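Local atomic coordinates of GphF Dehydratase 1 (Archangium violaceum, PDB entry 6MBF), a protein that probably dehydrates a polyketide chain intermediate as a dehydratase domain of the gephyronic acid polyketide synthase, and has been linked to olefin rearrangement. Residues R221-R235 against L273-A285. Sequence-based numbering, arbitrary orientation.
Sequences REPFVPLGCARIELR and LVASVDALQLKRA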
ATOM      1  N   ARG A 221     -10.352  15.367  -8.906  1.00 21.53           N
ATOM      2  CA  ARG A 221     -11.522  15.349  -8.038  1.00 24.87           C
ATOM      3  C   ARG A 221     -12.167  13.964  -8.075  1.00 24.34           C
ATOM      4  O   ARG A 221     -12.118  13.267  -9.090  1.00 26.50           O
ATOM      5  CB  ARG A 221     -12.535  16.421  -8.458  1.00 29.42           C
ATOM      6  CG  ARG A 221     -13.592  16.700  -7.391  1.00 63.06           C
ATOM      7  CD  ARG A 221     -14.620  17.749  -7.811  1.00 55.80           C
ATOM      8  NE  ARG A 221     -15.740  17.176  -8.557  1.00 59.74           N
ATOM      9  CZ  ARG A 221     -16.678  16.394  -8.026  1.00 56.15           C
ATOM     10  NH1 ARG A 221     -16.636  16.068  -6.740  1.00 65.51           N
ATOM     11  NH2 ARG A 221     -17.657  15.925  -8.783  1.00 75.18           N
ATOM     12  N   GLU A 222     -12.780  13.564  -6.948  1.00 28.18           N
ATOM     13  CA  GLU A 222     -13.246  12.192  -6.746  1.00 24.70           C
ATOM     14  C   GLU A 222     -12.084  11.245  -7.034  1.00 19.61           C
ATOM     15  O   GLU A 222     -12.144  10.455  -7.989  1.00 20.57           O
ATOM     16  CB  GLU A 222     -14.435  11.852  -7.648  1.00 30.83           C
ATOM     17  CG  GLU A 222     -15.510  12.917  -7.731  1.00 51.41           C
ATOM     18  CD  GLU A 222     -16.322  12.799  -9.009  1.00 65.08           C
ATOM     19  OE1 GLU A 222     -16.146  13.642  -9.920  1.00 60.64           O
ATOM     20  OE2 GLU A 222     -17.120  11.844  -9.111  1.00 67.07           O
ATOM     21  N   PRO A 223     -11.026  11.289  -6.228  1.00 22.35           N
ATOM     22  CA  PRO A 223      -9.754  10.689  -6.645  1.00 18.84           C
ATOM     23  C   PRO A 223      -9.784   9.171  -6.609  1.00 18.07           C
ATOM     24  O   PRO A 223     -10.542   8.552  -5.858  1.00 19.11           O
ATOM     25  CB  PRO A 223      -8.761  11.243  -5.621  1.00 23.09           C
ATOM     26  CG  PRO A 223      -9.589  11.422  -4.392  1.00 18.86           C
ATOM     27  CD  PRO A 223     -10.934  11.887  -4.883  1.00 25.90           C
ATOM     28  N   PHE A 224      -8.931   8.575  -7.440  1.00 17.91           N
ATOM     29  CA  PHE A 224      -8.824   7.125  -7.491  1.00 20.47           C
ATOM     30  C   PHE A 224      -8.247   6.574  -6.192  1.00 17.71           C
ATOM     31  O   PHE A 224      -7.305   7.135  -5.623  1.00 20.88           O
ATOM     32  CB  PHE A 224      -7.956   6.700  -8.674  1.00 16.29           C
ATOM     33  CG  PHE A 224      -8.604   6.950 -10.006  1.00 17.53           C
ATOM     34  CD1 PHE A 224      -9.498   6.028 -10.543  1.00 18.71           C
ATOM     35  CD2 PHE A 224      -8.348   8.117 -10.707  1.00 16.79           C
ATOM     36  CE1 PHE A 224     -10.112   6.267 -11.766  1.00 18.68           C
ATOM     37  CE2 PHE A 224      -8.963   8.358 -11.929  1.00 21.77           C
ATOM     38  CZ  PHE A 224      -9.840   7.439 -12.455  1.00 17.62           C
ATOM     39  N   VAL A 225      -8.818   5.462  -5.742  1.00 18.78           N
ATOM     40  CA  VAL A 225      -8.413   4.775  -4.519  1.00 25.24           C
ATOM     41  C   VAL A 225      -8.170   3.304  -4.844  1.00 18.32           C
ATOM     42  O   VAL A 225      -8.963   2.703  -5.582  1.00 19.69           O
ATOM     43  CB  VAL A 225      -9.489   4.938  -3.432  1.00 27.62           C
ATOM     44  CG1 VAL A 225      -9.202   4.046  -2.247  1.00 31.52           C
ATOM     45  CG2 VAL A 225      -9.572   6.398  -3.004  1.00 36.44           C
ATOM     46  N   PRO A 226      -7.105   2.682  -4.334  1.00 18.71           N
ATOM     47  CA  PRO A 226      -6.932   1.233  -4.537  1.00 18.52           C
ATOM     48  C   PRO A 226      -8.036   0.467  -3.824  1.00 24.62           C
ATOM     49  O   PRO A 226      -8.245   0.637  -2.618  1.00 29.63           O
ATOM     50  CB  PRO A 226      -5.556   0.943  -3.923  1.00 23.56           C
ATOM     51  CG  PRO A 226      -4.879   2.271  -3.813  1.00 26.10           C
ATOM     52  CD  PRO A 226      -5.958   3.288  -3.638  1.00 23.46           C
ATOM     53  N   LEU A 227      -8.765  -0.351  -4.583  1.00 20.27           N
ATOM     54  CA  LEU A 227      -9.806  -1.202  -4.024  1.00 26.25           C
ATOM     55  C   LEU A 227      -9.455  -2.675  -4.060  1.00 23.13           C
ATOM     56  O   LEU A 227     -10.105  -3.465  -3.371  1.00 20.00           O
ATOM     57  CB  LEU A 227     -11.137  -1.000  -4.765  1.00 42.55           C
ATOM     58  CG  LEU A 227     -11.899   0.288  -4.437  1.00 54.81           C
ATOM     59  CD1 LEU A 227     -13.369   0.153  -4.814  1.00 49.51           C
ATOM     60  CD2 LEU A 227     -11.739   0.652  -2.962  1.00 40.04           C
ATOM     61  N   GLY A 228      -8.460  -3.059  -4.844  1.00 23.94           N
ATOM     62  CA  GLY A 228      -8.116  -4.464  -4.923  1.00 23.60           C
ATOM     63  C   GLY A 228      -6.739  -4.620  -5.515  1.00 21.97           C
ATOM     64  O   GLY A 228      -6.158  -3.684  -6.066  1.00 16.75           O
ATOM     65  N   CYS A 229      -6.222  -5.835  -5.382  1.00 16.86           N
ATOM     66  CA  CYS A 229      -4.912  -6.182  -5.919  1.00 18.38           C
ATOM     67  C   CYS A 229      -4.901  -7.688  -6.124  1.00 19.57           C
ATOM     68  O   CYS A 229      -5.161  -8.433  -5.172  1.00 18.53           O
ATOM     69  CB  CYS A 229      -3.829  -5.744  -4.934  1.00 24.18           C
ATOM     70  SG  CYS A 229      -2.163  -6.038  -5.432  1.00 30.97           S
ATOM     71  N   ALA A 230      -4.618  -8.144  -7.351  1.00 16.69           N
ATOM     72  CA  ALA A 230      -4.600  -9.585  -7.595  1.00 16.39           C
ATOM     73  C   ALA A 230      -3.426 -10.254  -6.887  1.00 16.43           C
ATOM     74  O   ALA A 230      -3.583 -11.340  -6.312  1.00 17.81           O
ATOM     75  CB  ALA A 230      -4.569  -9.884  -9.096  1.00 17.05           C
ATOM     76  N   ARG A 231      -2.252  -9.624  -6.902  1.00 16.50           N
ATOM     77  CA  ARG A 231      -1.073 -10.249  -6.316  1.00 14.06           C
ATOM     78  C   ARG A 231      -0.016  -9.196  -6.045  1.00 18.03           C
ATOM     79  O   ARG A 231       0.199  -8.305  -6.866  1.00 19.24           O
ATOM     80  CB  ARG A 231      -0.510 -11.320  -7.254  1.00 15.86           C
ATOM     81  CG  ARG A 231       0.635 -12.122  -6.701  1.00 19.08           C
ATOM     82  CD  ARG A 231       1.028 -13.171  -7.730  1.00 28.24           C
ATOM     83  NE  ARG A 231       2.366 -13.692  -7.486  1.00 48.33           N
ATOM     84  CZ  ARG A 231       2.623 -14.875  -6.942  1.00 48.43           C
ATOM     85  NH1 ARG A 231       1.631 -15.684  -6.587  1.00 38.98           N
ATOM     86  NH2 ARG A 231       3.881 -15.250  -6.758  1.00 46.34           N
ATOM     87  N   ILE A 232       0.636  -9.299  -4.889  1.00 16.79           N
ATOM     88  CA  ILE A 232       1.875  -8.578  -4.635  1.00 14.40           C
ATOM     89  C   ILE A 232       2.891  -9.578  -4.098  1.00 13.53           C
ATOM     90  O   ILE A 232       2.563 -10.400  -3.238  1.00 16.88           O
ATOM     91  CB  ILE A 232       1.688  -7.388  -3.668  1.00 16.73           C
ATOM     92  CG1 ILE A 232       3.036  -6.713  -3.404  1.00 18.31           C
ATOM     93  CG2 ILE A 232       1.058  -7.828  -2.358  1.00 16.19           C
ATOM     94  CD1 ILE A 232       2.933  -5.363  -2.689  1.00 21.86           C
ATOM     95  N   GLU A 233       4.104  -9.544  -4.643  1.00 13.62           N
ATOM     96  CA  GLU A 233       5.178 -10.415  -4.191  1.00 14.75           C
ATOM     97  C   GLU A 233       6.387  -9.573  -3.818  1.00 16.59           C
ATOM     98  O   GLU A 233       6.778  -8.677  -4.568  1.00 22.38           O
ATOM     99  CB  GLU A 233       5.546 -11.431  -5.263  1.00 19.66           C
ATOM    100  CG  GLU A 233       6.596 -12.410  -4.816  1.00 33.65           C
ATOM    101  CD  GLU A 233       6.706 -13.571  -5.764  1.00 52.49           C
ATOM    102  OE1 GLU A 233       6.332 -13.405  -6.947  1.00 30.23           O
ATOM    103  OE2 GLU A 233       7.147 -14.651  -5.321  1.00 48.48           O
ATOM    104  N   LEU A 234       6.971  -9.849  -2.658  1.00 13.22           N
ATOM    105  CA  LEU A 234       8.119  -9.100  -2.157  1.00 12.23           C
ATOM    106  C   LEU A 234       9.325 -10.024  -2.047  1.00 15.42           C
ATOM    107  O   LEU A 234       9.247 -11.075  -1.398  1.00 18.70           O
ATOM    108  CB  LEU A 234       7.815  -8.482  -0.792  1.00 15.88           C
ATOM    109  CG  LEU A 234       8.902  -7.611  -0.165  1.00 17.70           C
ATOM    110  CD1 LEU A 234       9.148  -6.334  -0.976  1.00 15.38           C
ATOM    111  CD2 LEU A 234       8.532  -7.256   1.268  1.00 15.82           C
ATOM    112  N   ARG A 235      10.439  -9.625  -2.666  1.00 16.43           N
ATOM    113  CA  ARG A 235      11.645 -10.443  -2.699  1.00 18.21           C
ATOM    114  C   ARG A 235      12.775  -9.919  -1.834  1.00 22.96           C
ATOM    115  O   ARG A 235      13.759 -10.640  -1.635  1.00 24.05           O
ATOM    116  CB  ARG A 235      12.175 -10.574  -4.133  1.00 19.62           C
ATOM    117  CG  ARG A 235      11.137 -10.944  -5.156  1.00 26.45           C
ATOM    118  CD  ARG A 235      11.803 -11.367  -6.450  1.00 38.74           C
ATOM    119  NE  ARG A 235      10.858 -12.008  -7.356  1.00 50.02           N
ATOM    120  CZ  ARG A 235      11.203 -12.887  -8.287  1.00 53.12           C
ATOM    121  NH1 ARG A 235      12.476 -13.234  -8.427  1.00 58.02           N
ATOM    122  NH2 ARG A 235      10.279 -13.426  -9.071  1.00 54.80           N
ATOM    123  N   LEU A 273      15.016  -7.207  -9.215  1.00 18.94           N
ATOM    124  CA  LEU A 273      13.600  -7.117  -8.862  1.00 15.24           C
ATOM    125  C   LEU A 273      13.395  -7.218  -7.353  1.00 18.36           C
ATOM    126  O   LEU A 273      13.868  -8.162  -6.713  1.00 23.05           O
ATOM    127  CB  LEU A 273      12.816  -8.219  -9.563  1.00 17.72           C
ATOM    128  CG  LEU A 273      11.301  -8.142  -9.362  1.00 17.52           C
ATOM    129  CD1 LEU A 273      10.739  -6.967 -10.143  1.00 18.74           C
ATOM    130  CD2 LEU A 273      10.634  -9.450  -9.784  1.00 26.61           C
ATOM    131  N   VAL A 274      12.683  -6.240  -6.799  1.00 12.60           N
ATOM    132  CA  VAL A 274      12.362  -6.185  -5.376  1.00 15.16           C
ATOM    133  C   VAL A 274      10.928  -6.622  -5.103  1.00 17.12           C
ATOM    134  O   VAL A 274      10.656  -7.298  -4.109  1.00 16.12           O
ATOM    135  CB  VAL A 274      12.615  -4.752  -4.851  1.00 17.92           C
ATOM    136  CG1 VAL A 274      11.924  -4.534  -3.511  1.00 25.50           C
ATOM    137  CG2 VAL A 274      14.107  -4.495  -4.740  1.00 26.02           C
ATOM    138  N   ALA A 275       9.989  -6.225  -5.959  1.00 17.27           N
ATOM    139  CA  ALA A 275       8.588  -6.527  -5.709  1.00 16.21           C
ATOM    140  C   ALA A 275       7.817  -6.432  -7.013  1.00 20.29           C
ATOM    141  O   ALA A 275       8.228  -5.745  -7.948  1.00 16.50           O
ATOM    142  CB  ALA A 275       7.982  -5.582  -4.661  1.00 16.78           C
ATOM    143  N   SER A 276       6.676  -7.108  -7.056  0.62 17.44           N
ATOM    144  CA  SER A 276       5.826  -7.077  -8.238  0.62 19.01           C
ATOM    145  C   SER A 276       4.371  -6.998  -7.815  0.62 16.17           C
ATOM    146  O   SER A 276       3.943  -7.705  -6.897  0.62 15.21           O
ATOM    147  CB  SER A 276       6.033  -8.308  -9.118  0.62 18.53           C
ATOM    148  OG  SER A 276       5.725  -9.482  -8.391  0.62 19.50           O
ATOM    149  N   VAL A 277       3.612  -6.157  -8.512  1.00 15.23           N
ATOM    150  CA  VAL A 277       2.208  -5.894  -8.213  1.00 13.70           C
ATOM    151  C   VAL A 277       1.413  -6.182  -9.480  1.00 15.77           C
ATOM    152  O   VAL A 277       1.660  -5.562 -10.521  1.00 17.06           O
ATOM    153  CB  VAL A 277       1.971  -4.447  -7.742  1.00 14.85           C
ATOM    154  CG1 VAL A 277       0.488  -4.214  -7.517  1.00 17.49           C
ATOM    155  CG2 VAL A 277       2.760  -4.147  -6.458  1.00 15.55           C
ATOM    156  N   ASP A 278       0.480  -7.129  -9.404  1.00 16.20           N
ATOM    157  CA  ASP A 278      -0.355  -7.485 -10.544  1.00 14.91           C
ATOM    158  C   ASP A 278      -1.776  -6.994 -10.316  1.00 15.99           C
ATOM    159  O   ASP A 278      -2.390  -7.314  -9.293  1.00 14.36           O
ATOM    160  CB  ASP A 278      -0.375  -9.001 -10.777  1.00 15.83           C
ATOM    161  CG  ASP A 278       0.985  -9.551 -11.140  1.00 24.79           C
ATOM    162  OD1 ASP A 278       1.314 -10.676 -10.699  1.00 28.21           O
ATOM    163  OD2 ASP A 278       1.728  -8.847 -11.853  1.00 22.83           O
ATOM    164  N   ALA A 279      -2.301  -6.247 -11.289  1.00 16.34           N
ATOM    165  CA  ALA A 279      -3.699  -5.831 -11.312  1.00 15.68           C
ATOM    166  C   ALA A 279      -4.087  -5.075 -10.036  1.00 14.45           C
ATOM    167  O   ALA A 279      -5.022  -5.435  -9.318  1.00 16.11           O
ATOM    168  CB  ALA A 279      -4.617  -7.039 -11.547  1.00 17.06           C
ATOM    169  N   LEU A 280      -3.340  -4.014  -9.755  1.00 12.78           N
ATOM    170  CA  LEU A 280      -3.831  -3.018  -8.821  1.00 13.86           C
ATOM    171  C   LEU A 280      -5.097  -2.395  -9.402  1.00 17.24           C
ATOM    172  O   LEU A 280      -5.081  -1.872 -10.518  1.00 16.39           O
ATOM    173  CB  LEU A 280      -2.759  -1.957  -8.588  1.00 16.39           C
ATOM    174  CG  LEU A 280      -3.180  -0.760  -7.735  1.00 17.97           C
ATOM    175  CD1 LEU A 280      -3.461  -1.193  -6.312  1.00 25.06           C
ATOM    176  CD2 LEU A 280      -2.117   0.337  -7.769  1.00 17.95           C
ATOM    177  N   GLN A 281      -6.200  -2.481  -8.670  1.00 13.36           N
ATOM    178  CA  GLN A 281      -7.495  -2.018  -9.150  1.00 15.16           C
ATOM    179  C   GLN A 281      -7.831  -0.709  -8.448  1.00 18.69           C
ATOM    180  O   GLN A 281      -7.852  -0.647  -7.215  1.00 20.18           O
ATOM    181  CB  GLN A 281      -8.560  -3.090  -8.914  1.00 18.00           C
ATOM    182  CG  GLN A 281      -8.358  -4.305  -9.828  1.00 24.03           C
ATOM    183  CD  GLN A 281      -8.678  -5.632  -9.161  1.00 43.24           C
ATOM    184  OE1 GLN A 281      -7.777  -6.389  -8.781  1.00 37.04           O
ATOM    185  NE2 GLN A 281      -9.961  -5.932  -9.037  1.00 23.24           N
ATOM    186  N   LEU A 282      -8.056   0.345  -9.231  1.00 16.43           N
ATOM    187  CA  LEU A 282      -8.331   1.675  -8.708  1.00 14.93           C
ATOM    188  C   LEU A 282      -9.754   2.089  -9.050  1.00 17.65           C
ATOM    189  O   LEU A 282     -10.234   1.826 -10.154  1.00 19.16           O
ATOM    190  CB  LEU A 282      -7.362   2.708  -9.290  1.00 17.28           C
ATOM    191  CG  LEU A 282      -5.865   2.451  -9.135  1.00 17.16           C
ATOM    192  CD1 LEU A 282      -5.084   3.574  -9.841  1.00 17.21           C
ATOM    193  CD2 LEU A 282      -5.517   2.380  -7.663  1.00 19.69           C
ATOM    194  N   LYS A 283     -10.427   2.748  -8.109  1.00 16.83           N
ATOM    195  CA  LYS A 283     -11.772   3.243  -8.362  1.00 15.11           C
ATOM    196  C   LYS A 283     -11.925   4.621  -7.736  1.00 16.07           C
ATOM    197  O   LYS A 283     -11.398   4.877  -6.650  1.00 19.96           O
ATOM    198  CB  LYS A 283     -12.836   2.282  -7.808  1.00 19.54           C
ATOM    199  CG  LYS A 283     -14.254   2.657  -8.200  1.00 24.27           C
ATOM    200  CD  LYS A 283     -15.258   1.614  -7.744  1.00 26.77           C
ATOM    201  CE  LYS A 283     -16.658   1.969  -8.218  1.00 40.31           C
ATOM    202  NZ  LYS A 283     -17.642   0.919  -7.842  1.00 58.42           N
ATOM    203  N   ARG A 284     -12.633   5.512  -8.430  1.00 18.40           N
ATOM    204  CA  ARG A 284     -12.854   6.852  -7.899  1.00 19.86           C
ATOM    205  C   ARG A 284     -13.691   6.791  -6.625  1.00 19.54           C
ATOM    206  O   ARG A 284     -14.678   6.053  -6.539  1.00 22.46           O
ATOM    207  CB  ARG A 284     -13.544   7.736  -8.939  1.00 21.21           C
ATOM    208  CG  ARG A 284     -12.664   8.121 -10.120  1.00 21.39           C
ATOM    209  CD  ARG A 284     -13.381   9.136 -11.000  1.00 22.33           C
ATOM    210  NE  ARG A 284     -12.528   9.645 -12.068  1.00 18.19           N
ATOM    211  CZ  ARG A 284     -11.658  10.635 -11.910  1.00 20.95           C
ATOM    212  NH1 ARG A 284     -11.524  11.221 -10.720  1.00 18.63           N
ATOM    213  NH2 ARG A 284     -10.935  11.047 -12.939  1.00 18.45           N
ATOM    214  N   ALA A 285     -13.277   7.561  -5.627  1.00 22.01           N
ATOM    215  CA  ALA A 285     -14.021   7.634  -4.379  1.00 26.76           C
ATOM    216  C   ALA A 285     -15.323   8.399  -4.583  1.00 29.96           C
ATOM    217  O   ALA A 285     -15.361   9.418  -5.275  1.00 41.98           O
ATOM    218  CB  ALA A 285     -13.177   8.310  -3.298  1.00 25.23           C
TER
HETATM  219  O   HOH W   1       8.496 -10.662  -7.162  1.00 38.41           O
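R284 lies across the ring of F224: its CG sits over one face of the ring, 3.7 Å from the centroid, and F224 CE2 in turn lies over the centre of the guanidinium, the two planes 44° apart. With CG anti to the carbonyl carbon (chi1 -71°), the arginine runs extended to NE, which lays the guanidinium on the ring. NH1 approaches E222 O (2.9 Å) from above its carbonyl plane, while that oxygen lies near the guanidinium plane. NE bonds to N257 O, and NH2 to S219 O and, as a salt bridge, to E218.

From there the two strands run antiparallel, V225 and K283 exchanging both backbone bonds. A classic beta bulge follows, with L227 and G228 sharing Q281 as partner; L227 N reaches Q281 O at 2.8 Å, while the bond from G228 N is weak. A second bulge sets A230 and R231 against D278, both bonds to D278 O being weak, and the chain turns a corner here before regular pairing resumes at R231 O and D278 N (2.8 Å).

The packed face carries P226, L280, L282, I232 and V277. L282 CD2 lies 3.6 Å from P226 CA, L280 CD1 touches P226 CB, and helix 200-214 packs against this face through L203, F207 and F211. Looser are L227, whose CD1 rests on the extended, exposed K283, and R235, whose NE a water links to S276 OG. Buried E233 is different, held by R131, T73 and R231; R231 also pairs with E77, and D278 with R265.

The contact lies within the second hotdog half; strand 224-234 pairs by its other edge with strand 73-81, consistent with a double-hotdog dehydratase. The chemistry implies a seam held by backbone bonds and apolar packing, with R284's charge probably neutralised chiefly by E218.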